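Local coordinates for protein uroporphyrinogen-III synthetase (Pseudomonas syringae pv. tomato, PDB 3RE1) that probably catalyses ring closure of the linear tetrapyrrole hydroxymethylbilane to uroporphyrinogen III, with loss of water, in porphyrin biosynthesis, at residues F62-Y67 and P93-F98; L80-I85 and Q106-Y111; R193-V198 and P262-K267; D214-L219 and A238-V243. One frame throughout, in Å; residues are numbered along the deposited sequence.

Interaction 1: F62-Y67 and P93-F98; sequences FELLNY and PMQPWF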
# COMPACT_ATOMS: atom_id res chain seq x y z
N PHE A 62 19.70 9.73 13.97
CA PHE A 62 20.21 10.18 15.27
C PHE A 62 19.55 11.48 15.78
O PHE A 62 19.36 11.65 17.00
CB PHE A 62 21.73 10.38 15.19
CG PHE A 62 22.37 10.69 16.52
CD1 PHE A 62 22.83 9.66 17.34
CD2 PHE A 62 22.51 12.02 16.96
CE1 PHE A 62 23.43 9.92 18.57
CE2 PHE A 62 23.10 12.30 18.19
CZ PHE A 62 23.58 11.23 19.01
N GLU A 63 19.19 12.38 14.87
CA GLU A 63 18.53 13.61 15.28
C GLU A 63 17.00 13.63 15.20
O GLU A 63 16.42 14.70 15.10
CB GLU A 63 19.12 14.81 14.53
CG GLU A 63 20.49 15.24 15.10
CD GLU A 63 20.99 16.53 14.48
OE1 GLU A 63 20.61 17.63 14.97
OE2 GLU A 63 21.77 16.42 13.50
N LEU A 64 16.37 12.46 15.28
CA LEU A 64 14.90 12.33 15.23
C LEU A 64 14.19 13.31 16.13
O LEU A 64 13.09 13.70 15.84
CB LEU A 64 14.45 10.92 15.62
CG LEU A 64 14.55 9.89 14.53
CD1 LEU A 64 14.07 8.57 15.07
CD2 LEU A 64 13.75 10.28 13.33
N LEU A 65 14.85 13.72 17.20
CA LEU A 65 14.26 14.68 18.11
C LEU A 65 14.08 16.04 17.49
O LEU A 65 13.32 16.85 18.00
CB LEU A 65 15.10 14.80 19.38
CG LEU A 65 15.35 13.52 20.19
CD1 LEU A 65 16.03 13.91 21.51
CD2 LEU A 65 14.07 12.75 20.43
N ASN A 66 14.75 16.28 16.37
CA ASN A 66 14.56 17.52 15.62
C ASN A 66 13.08 17.70 15.23
O ASN A 66 12.60 18.83 15.03
CB ASN A 66 15.41 17.53 14.34
CG ASN A 66 16.80 18.07 14.58
OD1 ASN A 66 17.01 18.74 15.60
ND2 ASN A 66 17.75 17.79 13.67
N TYR A 67 12.38 16.60 15.14
CA TYR A 67 10.97 16.64 14.77
C TYR A 67 10.10 16.51 16.01
O TYR A 67 10.47 15.86 16.99
CB TYR A 67 10.64 15.50 13.77
CG TYR A 67 11.48 15.61 12.51
CD1 TYR A 67 11.05 16.36 11.42
CD2 TYR A 67 12.69 15.01 12.44
CE1 TYR A 67 11.84 16.52 10.31
CE2 TYR A 67 13.48 15.14 11.32
CZ TYR A 67 13.06 15.90 10.26
OH TYR A 67 13.87 15.99 9.13
N PRO A 93 13.15 6.22 20.99
CA PRO A 93 12.93 7.66 21.18
C PRO A 93 11.68 8.00 21.98
O PRO A 93 10.66 7.38 21.81
CB PRO A 93 12.82 8.18 19.74
CG PRO A 93 13.60 7.18 18.93
CD PRO A 93 13.22 5.88 19.56
N MET A 94 11.77 8.99 22.85
CA MET A 94 10.62 9.45 23.62
C MET A 94 9.91 10.56 22.87
O MET A 94 9.86 11.70 23.32
CB MET A 94 11.06 9.99 24.96
CG MET A 94 11.51 8.93 25.91
SD MET A 94 10.17 8.16 26.86
CE MET A 94 10.47 6.35 26.55
N GLN A 95 9.37 10.24 21.70
CA GLN A 95 8.65 11.24 20.92
C GLN A 95 7.39 10.61 20.31
O GLN A 95 7.33 9.40 20.10
CB GLN A 95 9.56 11.84 19.85
CG GLN A 95 9.49 11.20 18.50
CD GLN A 95 10.61 11.64 17.57
OE1 GLN A 95 10.87 12.85 17.37
NE2 GLN A 95 11.28 10.66 16.97
N PRO A 96 6.36 11.45 20.02
CA PRO A 96 5.11 10.98 19.42
C PRO A 96 5.32 10.40 18.04
O PRO A 96 6.01 11.00 17.20
CB PRO A 96 4.24 12.23 19.37
CG PRO A 96 4.79 13.10 20.47
CD PRO A 96 6.27 12.87 20.39
N TRP A 97 4.78 9.21 17.83
CA TRP A 97 4.86 8.49 16.56
C TRP A 97 3.42 8.14 16.20
O TRP A 97 2.61 7.82 17.08
CB TRP A 97 5.70 7.22 16.72
CG TRP A 97 7.18 7.44 16.64
CD1 TRP A 97 7.93 8.32 17.37
CD2 TRP A 97 8.11 6.78 15.76
NE1 TRP A 97 9.25 8.26 16.99
CE2 TRP A 97 9.38 7.31 16.02
CE3 TRP A 97 7.97 5.79 14.79
CZ2 TRP A 97 10.52 6.88 15.32
CZ3 TRP A 97 9.12 5.37 14.10
CH2 TRP A 97 10.36 5.92 14.36
N PHE A 98 3.11 8.17 14.91
CA PHE A 98 1.76 7.87 14.47
C PHE A 98 1.75 6.99 13.25
O PHE A 98 2.77 6.89 12.54
CB PHE A 98 1.03 9.19 14.18
CG PHE A 98 1.10 10.17 15.32
CD1 PHE A 98 2.18 10.99 15.47
CD2 PHE A 98 0.09 10.23 16.28
CE1 PHE A 98 2.25 11.90 16.53
CE2 PHE A 98 0.17 11.16 17.35
CZ PHE A 98 1.25 11.98 17.46

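Interaction 2: L80-I85 and Q106-Y111; sequences LAIELI and QILLDY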
# COMPACT_ATOMS: atom_id res chain seq x y z
N LEU A 80 11.41 -1.25 8.45
CA LEU A 80 12.75 -0.79 8.12
C LEU A 80 13.15 0.30 9.09
O LEU A 80 14.34 0.58 9.28
CB LEU A 80 12.79 -0.23 6.71
CG LEU A 80 12.94 -1.21 5.55
CD1 LEU A 80 14.26 -2.00 5.66
CD2 LEU A 80 11.77 -2.15 5.55
N ALA A 81 12.15 0.92 9.71
CA ALA A 81 12.36 2.03 10.62
C ALA A 81 12.92 1.46 11.89
O ALA A 81 14.00 1.86 12.32
CB ALA A 81 11.04 2.78 10.88
N ILE A 82 12.19 0.51 12.49
CA ILE A 82 12.64 -0.17 13.72
C ILE A 82 14.12 -0.63 13.62
O ILE A 82 14.90 -0.49 14.57
CB ILE A 82 11.78 -1.38 14.03
CG1 ILE A 82 10.30 -1.03 14.09
CG2 ILE A 82 12.19 -1.95 15.34
CD1 ILE A 82 9.86 0.08 15.10
N GLU A 83 14.48 -1.17 12.47
CA GLU A 83 15.83 -1.65 12.24
C GLU A 83 16.89 -0.56 12.26
O GLU A 83 18.04 -0.82 12.57
CB GLU A 83 15.91 -2.46 10.95
CG GLU A 83 15.06 -3.76 11.00
CD GLU A 83 15.32 -4.62 12.26
OE1 GLU A 83 16.50 -4.95 12.54
OE2 GLU A 83 14.36 -4.98 12.98
N LEU A 84 16.50 0.66 11.93
CA LEU A 84 17.44 1.77 11.96
C LEU A 84 17.57 2.37 13.37
O LEU A 84 18.69 2.59 13.84
CB LEU A 84 17.01 2.83 10.96
CG LEU A 84 17.87 2.99 9.72
CD1 LEU A 84 18.06 1.69 8.98
CD2 LEU A 84 17.14 3.98 8.85
N ILE A 85 16.43 2.61 14.03
CA ILE A 85 16.40 3.08 15.40
C ILE A 85 17.25 2.15 16.26
O ILE A 85 18.18 2.59 16.92
CB ILE A 85 14.96 3.09 15.95
CG1 ILE A 85 14.17 4.25 15.36
CG2 ILE A 85 14.94 3.25 17.44
CD1 ILE A 85 13.84 4.17 13.88
N GLN A 106 0.83 -1.28 15.63
CA GLN A 106 1.23 -2.30 16.59
C GLN A 106 2.70 -2.65 16.38
O GLN A 106 3.45 -2.85 17.34
CB GLN A 106 0.38 -3.55 16.45
CG GLN A 106 -0.71 -3.71 17.54
CD GLN A 106 -0.18 -3.90 18.99
OE1 GLN A 106 -0.98 -3.97 19.93
NE2 GLN A 106 1.16 -3.99 19.18
N ILE A 107 3.13 -2.67 15.13
CA ILE A 107 4.51 -2.99 14.84
C ILE A 107 5.44 -2.05 15.59
O ILE A 107 6.37 -2.51 16.27
CB ILE A 107 4.77 -2.91 13.34
CG1 ILE A 107 3.89 -3.95 12.61
CG2 ILE A 107 6.24 -3.12 13.06
CD1 ILE A 107 3.80 -3.77 11.10
N LEU A 108 5.16 -0.75 15.50
CA LEU A 108 5.92 0.30 16.21
C LEU A 108 5.73 0.20 17.74
O LEU A 108 6.69 0.34 18.52
CB LEU A 108 5.47 1.69 15.76
CG LEU A 108 5.48 1.92 14.24
CD1 LEU A 108 4.66 3.13 13.93
CD2 LEU A 108 6.93 2.04 13.71
N LEU A 109 4.48 -0.06 18.13
CA LEU A 109 4.14 -0.18 19.53
C LEU A 109 4.90 -1.35 20.18
O LEU A 109 5.33 -1.25 21.32
CB LEU A 109 2.64 -0.37 19.66
CG LEU A 109 1.94 -0.07 20.98
CD1 LEU A 109 2.35 -1.08 22.03
CD2 LEU A 109 2.28 1.35 21.41
N ASP A 110 5.07 -2.44 19.45
CA ASP A 110 5.80 -3.59 19.98
C ASP A 110 7.25 -3.26 20.32
O ASP A 110 7.77 -3.77 21.30
CB ASP A 110 5.78 -4.78 19.01
CG ASP A 110 4.43 -5.50 18.99
OD1 ASP A 110 3.66 -5.38 19.98
OD2 ASP A 110 4.15 -6.19 17.96
N TYR A 111 7.90 -2.44 19.49
CA TYR A 111 9.32 -2.12 19.73
C TYR A 111 9.48 -1.09 20.84
O TYR A 111 10.61 -0.69 21.16
CB TYR A 111 9.97 -1.60 18.46
CG TYR A 111 11.43 -1.26 18.63
CD1 TYR A 111 12.36 -2.26 18.89
CD2 TYR A 111 11.89 0.06 18.51
CE1 TYR A 111 13.71 -1.95 19.04
CE2 TYR A 111 13.22 0.36 18.65
CZ TYR A 111 14.13 -0.65 18.92
OH TYR A 111 15.47 -0.39 19.05

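Interaction 3: R193-V198 and P262-K267; sequences RLNGLV and PQPAVK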
# COMPACT_ATOMS: atom_id res chain seq x y z
N ARG A 193 -8.22 -19.37 -16.51
CA ARG A 193 -9.65 -19.12 -16.63
C ARG A 193 -10.13 -18.02 -15.72
O ARG A 193 -11.25 -18.07 -15.24
CB ARG A 193 -10.42 -20.39 -16.27
CG ARG A 193 -11.53 -20.80 -17.20
CD ARG A 193 -11.22 -22.11 -17.90
NE ARG A 193 -10.64 -23.09 -16.99
CZ ARG A 193 -11.31 -23.67 -16.00
NH1 ARG A 193 -12.58 -23.36 -15.77
NH2 ARG A 193 -10.69 -24.57 -15.25
N LEU A 194 -9.27 -17.03 -15.45
CA LEU A 194 -9.60 -15.98 -14.49
C LEU A 194 -10.65 -15.05 -15.06
O LEU A 194 -10.54 -14.60 -16.20
CB LEU A 194 -8.37 -15.16 -14.10
CG LEU A 194 -7.26 -15.74 -13.21
CD1 LEU A 194 -7.76 -16.86 -12.35
CD2 LEU A 194 -6.05 -16.19 -14.01
N ASN A 195 -11.66 -14.75 -14.26
CA ASN A 195 -12.72 -13.82 -14.68
C ASN A 195 -12.80 -12.60 -13.73
O ASN A 195 -13.84 -11.97 -13.59
CB ASN A 195 -14.06 -14.56 -14.72
CG ASN A 195 -14.41 -15.15 -13.36
OD1 ASN A 195 -13.53 -15.37 -12.52
ND2 ASN A 195 -15.69 -15.40 -13.14
N GLY A 196 -11.70 -12.28 -13.07
CA GLY A 196 -11.69 -11.14 -12.18
C GLY A 196 -10.25 -10.70 -11.93
O GLY A 196 -9.32 -11.53 -11.89
N LEU A 197 -10.07 -9.40 -11.75
CA LEU A 197 -8.73 -8.86 -11.56
C LEU A 197 -8.68 -8.03 -10.30
O LEU A 197 -9.58 -7.22 -10.06
CB LEU A 197 -8.32 -8.00 -12.77
CG LEU A 197 -8.51 -8.65 -14.15
CD1 LEU A 197 -8.38 -7.61 -15.28
CD2 LEU A 197 -7.52 -9.79 -14.34
N VAL A 198 -7.63 -8.24 -9.52
CA VAL A 198 -7.42 -7.50 -8.27
C VAL A 198 -6.07 -6.82 -8.22
O VAL A 198 -5.06 -7.42 -8.60
CB VAL A 198 -7.50 -8.40 -7.06
CG1 VAL A 198 -7.33 -7.56 -5.77
CG2 VAL A 198 -8.86 -9.13 -7.03
N PRO A 262 -22.73 -9.06 -8.67
CA PRO A 262 -23.57 -10.00 -9.43
C PRO A 262 -22.75 -11.21 -9.91
O PRO A 262 -21.52 -11.19 -9.82
CB PRO A 262 -24.04 -9.15 -10.61
CG PRO A 262 -24.13 -7.77 -10.04
CD PRO A 262 -22.92 -7.67 -9.14
N GLN A 263 -23.41 -12.24 -10.41
CA GLN A 263 -22.71 -13.44 -10.88
C GLN A 263 -21.76 -13.14 -12.05
O GLN A 263 -22.13 -12.42 -13.00
CB GLN A 263 -23.71 -14.55 -11.27
CG GLN A 263 -23.20 -15.98 -11.00
CD GLN A 263 -22.72 -16.16 -9.54
OE1 GLN A 263 -21.88 -17.03 -9.24
NE2 GLN A 263 -23.25 -15.33 -8.64
N PRO A 264 -20.51 -13.65 -11.98
CA PRO A 264 -19.52 -13.34 -13.03
C PRO A 264 -19.99 -13.65 -14.45
O PRO A 264 -20.20 -14.81 -14.80
CB PRO A 264 -18.30 -14.18 -12.62
CG PRO A 264 -18.82 -15.18 -11.63
CD PRO A 264 -19.90 -14.45 -10.90
N ALA A 265 -20.14 -12.61 -15.27
CA ALA A 265 -20.55 -12.75 -16.68
C ALA A 265 -19.50 -13.48 -17.51
O ALA A 265 -18.32 -13.10 -17.52
CB ALA A 265 -20.84 -11.36 -17.30
N VAL A 266 -19.93 -14.53 -18.20
CA VAL A 266 -19.03 -15.31 -19.04
C VAL A 266 -18.20 -14.39 -19.95
O VAL A 266 -18.72 -13.43 -20.52
CB VAL A 266 -19.82 -16.39 -19.89
CG1 VAL A 266 -20.96 -15.74 -20.65
CG2 VAL A 266 -18.89 -17.11 -20.88
N LYS A 267 -16.90 -14.69 -20.08
CA LYS A 267 -16.01 -13.87 -20.90
C LYS A 267 -16.62 -13.56 -22.23
O LYS A 267 -17.35 -14.37 -22.79
CB LYS A 267 -14.68 -14.56 -21.19
CG LYS A 267 -13.88 -15.00 -19.98
CD LYS A 267 -13.46 -13.83 -19.13
CE LYS A 267 -12.14 -14.15 -18.46
NZ LYS A 267 -12.06 -15.54 -17.90

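Interaction 4: D214-L219 and A238-V243; sequences DSWPDL and AGARNV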
# COMPACT_ATOMS: atom_id res chain seq x y z
N ASP A 214 -0.74 -4.40 -25.28
CA ASP A 214 -1.81 -4.31 -26.28
C ASP A 214 -3.00 -5.25 -26.04
O ASP A 214 -3.99 -5.22 -26.78
CB ASP A 214 -1.23 -4.55 -27.67
CG ASP A 214 0.06 -3.78 -27.89
OD1 ASP A 214 0.02 -2.53 -27.93
OD2 ASP A 214 1.12 -4.43 -28.02
N SER A 215 -2.92 -6.07 -25.00
CA SER A 215 -4.02 -6.99 -24.67
C SER A 215 -5.12 -6.28 -23.87
O SER A 215 -6.25 -6.79 -23.77
CB SER A 215 -3.51 -8.22 -23.87
OG SER A 215 -2.47 -8.93 -24.53
N TRP A 216 -4.78 -5.12 -23.30
CA TRP A 216 -5.67 -4.37 -22.41
C TRP A 216 -7.10 -4.08 -22.89
O TRP A 216 -8.05 -4.03 -22.09
CB TRP A 216 -4.99 -3.08 -21.93
CG TRP A 216 -5.92 -2.17 -21.16
CD1 TRP A 216 -6.50 -1.01 -21.60
CD2 TRP A 216 -6.42 -2.38 -19.83
NE1 TRP A 216 -7.33 -0.50 -20.64
CE2 TRP A 216 -7.30 -1.32 -19.54
CE3 TRP A 216 -6.21 -3.37 -18.86
CZ2 TRP A 216 -7.98 -1.21 -18.31
CZ3 TRP A 216 -6.89 -3.26 -17.63
CH2 TRP A 216 -7.76 -2.18 -17.37
N PRO A 217 -7.29 -3.88 -24.20
CA PRO A 217 -8.63 -3.61 -24.74
C PRO A 217 -9.68 -4.72 -24.52
O PRO A 217 -10.88 -4.52 -24.77
CB PRO A 217 -8.36 -3.38 -26.22
CG PRO A 217 -7.00 -2.75 -26.20
CD PRO A 217 -6.24 -3.57 -25.19
N ASP A 218 -9.23 -5.90 -24.09
CA ASP A 218 -10.15 -6.99 -23.81
C ASP A 218 -10.22 -7.33 -22.32
O ASP A 218 -11.31 -7.60 -21.80
CB ASP A 218 -9.79 -8.22 -24.63
CG ASP A 218 -10.22 -8.08 -26.09
OD1 ASP A 218 -11.44 -7.87 -26.35
OD2 ASP A 218 -9.32 -8.20 -26.97
N LEU A 219 -9.07 -7.28 -21.65
CA LEU A 219 -9.01 -7.46 -20.20
C LEU A 219 -9.80 -6.35 -19.51
O LEU A 219 -10.30 -6.55 -18.40
CB LEU A 219 -7.57 -7.42 -19.68
CG LEU A 219 -6.61 -8.43 -20.31
CD1 LEU A 219 -5.21 -8.14 -19.87
CD2 LEU A 219 -7.01 -9.86 -19.95
N ALA A 238 -8.04 4.84 -17.61
CA ALA A 238 -7.41 3.87 -18.49
C ALA A 238 -8.39 3.08 -19.37
O ALA A 238 -7.97 2.38 -20.29
CB ALA A 238 -6.59 2.91 -17.65
N GLY A 239 -9.68 3.19 -19.10
CA GLY A 239 -10.65 2.47 -19.90
C GLY A 239 -11.29 1.24 -19.29
O GLY A 239 -12.13 0.59 -19.93
N ALA A 240 -10.90 0.87 -18.08
CA ALA A 240 -11.57 -0.22 -17.40
C ALA A 240 -13.08 0.11 -17.38
O ALA A 240 -13.49 1.23 -17.01
CB ALA A 240 -11.02 -0.35 -15.99
N ARG A 241 -13.91 -0.84 -17.78
CA ARG A 241 -15.36 -0.59 -17.82
C ARG A 241 -16.15 -1.13 -16.61
O ARG A 241 -17.31 -0.78 -16.42
CB ARG A 241 -15.95 -1.17 -19.10
CG ARG A 241 -15.18 -0.83 -20.36
CD ARG A 241 -15.44 -1.89 -21.45
NE ARG A 241 -14.24 -2.07 -22.27
CZ ARG A 241 -13.86 -3.23 -22.80
NH1 ARG A 241 -14.58 -4.32 -22.61
NH2 ARG A 241 -12.74 -3.29 -23.52
N ASN A 242 -15.52 -1.98 -15.81
CA ASN A 242 -16.20 -2.57 -14.67
C ASN A 242 -15.32 -2.47 -13.42
O ASN A 242 -14.72 -3.44 -13.00
CB ASN A 242 -16.58 -4.04 -14.95
CG ASN A 242 -17.48 -4.63 -13.86
OD1 ASN A 242 -17.98 -3.89 -13.01
ND2 ASN A 242 -17.66 -5.97 -13.86
N VAL A 243 -15.25 -1.28 -12.85
CA VAL A 243 -14.39 -1.03 -11.71
C VAL A 243 -15.14 -1.22 -10.40
O VAL A 243 -16.15 -0.58 -10.15
CB VAL A 243 -13.79 0.38 -11.76
CG1 VAL A 243 -12.86 0.59 -10.55
CG2 VAL A 243 -13.07 0.58 -13.10

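Interaction 1: F62-Y67 and P93-F98
Leu64 and Gln95 carry this contact, and their side chains cross at about a right angle. Leu64 sits in the 3-10 turn that follows helix 54-62, with CG anti to its carbonyl carbon (chi1 -80°), which sends the branched end into the approach to strand 97-99. Its CD1 methyl does two jobs. Leu64 CD1 lies near the plane of the Trp97 indole and meets its edge, 3.9 Å from Trp97 CZ2, and the same Leu64 CD1 is 4.1 Å from Pro93 CG. Gln95 reaches over with its chain extended beyond CG and lays its amide against the turn, beside the carbonyl oxygens of Leu64 and Tyr67. Leu64 O is already used inside the turn, accepting from Tyr67 N at 3.1 Å. Leu145 and Met147 of strand 143-148 and Trp89 also pack on Leu64, which places the contact at one end of the inner strands of the mixed sheet, where helix 54-62 passes through the turn into strand 69-72. Chemically, a buried amide sits next to two backbone carbonyls, with apolar carbon alongside; burial would make a hydrogen bond there matter, although the orientation of the amide is uncertain.

Interaction 2: L80-I85 and Q106-Y111
This is an apolar contact between helix 75-88 and the C-terminal end of helix 102-110, both of which pack on strand 97-99, which lies between them in the chain. The strand-helix-strand run 69-72, 75-88, 97-99 is a beta-alpha-beta crossover between neighbouring parallel strands, and helix 102-110 follows the second strand. Ile82 and Tyr111, the latter just past the end of helix 102-110, carry the contact together. Tyr111 CG is anti to the backbone N (chi1 -179°), which swings the ring across to helix 75-88, where it slides past Ile82 in the opposite direction. Ile82 CG2 rides over one face of the Tyr111 ring as a CH-pi contact, 3.6 Å from the centroid, displaced so that Ile82 CG2 to Tyr111 CG is 3.4 Å. The other branch of Ile82 ends in CD1, which touches Leu108 CD2 at 3.8 Å. Ile85 comes in obliquely at the ring edge, its CG2 3.6 Å from Tyr111 CE2. Leu113 closes on both Ile82 and Leu108. The ring is thus met on one face and one edge by branched aliphatic carbon, while its hydroxyl is hydrogen-bonded to Asp86 OD1 on helix 75-88; the polar tip anchors a contact that otherwise rests on dispersion.

Interaction 3: R193-V198 and P262-K267
The loop leading into strand 196-198 and the irregular C-terminal tail come closest at Asn195 and Pro264, whose CA atoms lie 7.0 Å apart. Just ahead of this point, Arg193 ends helix 186-191 in a Schellman motif, with a positive phi of 67° that turns the chain from the helix end into the loop. Lys267 then reaches back from the tail. Its chain starts with CG anti to the carbonyl carbon and bends at each of the next three torsions, a folded course that brings the ammonium down on the backbone. Lys267 NZ donates to Leu194 O at 2.5 Å, very short, though the oxygen's position is less certain than most in the model. Lys267 NZ also stands 3.9 Å from Asn195 CB, so the lysine tip sits beside Leu194 and Asn195. This loop feeds the central strand of the five-stranded parallel sheet of one alpha/beta domain, where 196-198 runs between 16-19 and 224-226. Asn195 ties the starts of two adjacent inner strands, 16-19 and 196-198. Its CG occupies the crowded position between backbone N and carbonyl carbon (chi1 58°), and the amide is held by both ends: OD1 accepts from Arg16 N, and ND2 donates to Ala14 O. That two-point grip on the chain entering strand 16-19 fixes the amide's rotation. Pro264 crosses Asn195 obliquely, bringing Pro264 CB up close to Asn195 ND2 at 2.9 Å and Pro264 CG to 3.5 Å from the same Asn195 ND2. The proline ring also packs on Trp15, while the Lys267 side chain touches Leu222.

Interaction 4: D214-L219 and A238-V243
Trp216 holds the centre, its indole inserted against the chain that leaves helix 229-238. Trp216 NE1 donates to Ala238 O at 3.0 Å with an N-H...O angle of 146°, and the donor lies above the carbonyl plane, 44° out of it. Next along the ring rim, Trp216 CZ2 comes to 3.6 Å from Ala240 N, near the indole plane, and to 3.9 Å from Ala240 CB. The tryptophan therefore approaches edge-on, its rim running along the backbone from Ala238 to Ala240. Beside it a second, weaker tie runs the other way: Arg241 NH2 donates to Pro217 O at 2.6 Å, in the guanidinium plane but with a bent angle of 127°. Asp218 OD1 is 5.5 Å from Arg241 NH2, a distance at which opposite charges could still attract without touching.

Outward from this shell, the torsions and the helix ends set the geometry. Trp216 has CG anti to its backbone N, which throws the ring off the short helix 216-219 toward residues 238-240. Leu209 of helix 209-212 packs on both Trp216 and Ala238. On the far side, helix 229-238 closes in a Schellman motif at Gly239, whose positive phi turns the chain so that Ala240 can line the indole. Ala240 in turn leans on Ala235, and Arg241 is tied by backbone hydrogen bonding to Ala220. Each bond across the contact pairs a side-chain N-H with a main-chain carbonyl, and Ala238 O, at a helix C-terminal end, would probably be a somewhat enriched acceptor.

Overall arrangement
Going from the N terminus, interaction 1 opens at 62-67 and interaction 2 at 80-85; interaction 1 closes at 93-98 before interaction 2 does at 106-111, so the two loops cross. They touch where Pro93 and Trp97 pack on Ile85, and Trp97 also on Leu108, joining the turn before strand 69-72 and the start of strand 97-99 to helices 75-88 and 102-110. In the five-stranded domain, interaction 3 holds the C-terminal tail to the lead-in of central strand 196-198. Nested inside it, and touching it through Leu197 and Leu219, interaction 4 joins helix 216-219 to the loop between helix 229-238 and strand 243-245. The two pairs have centres 40 to 48 Å apart.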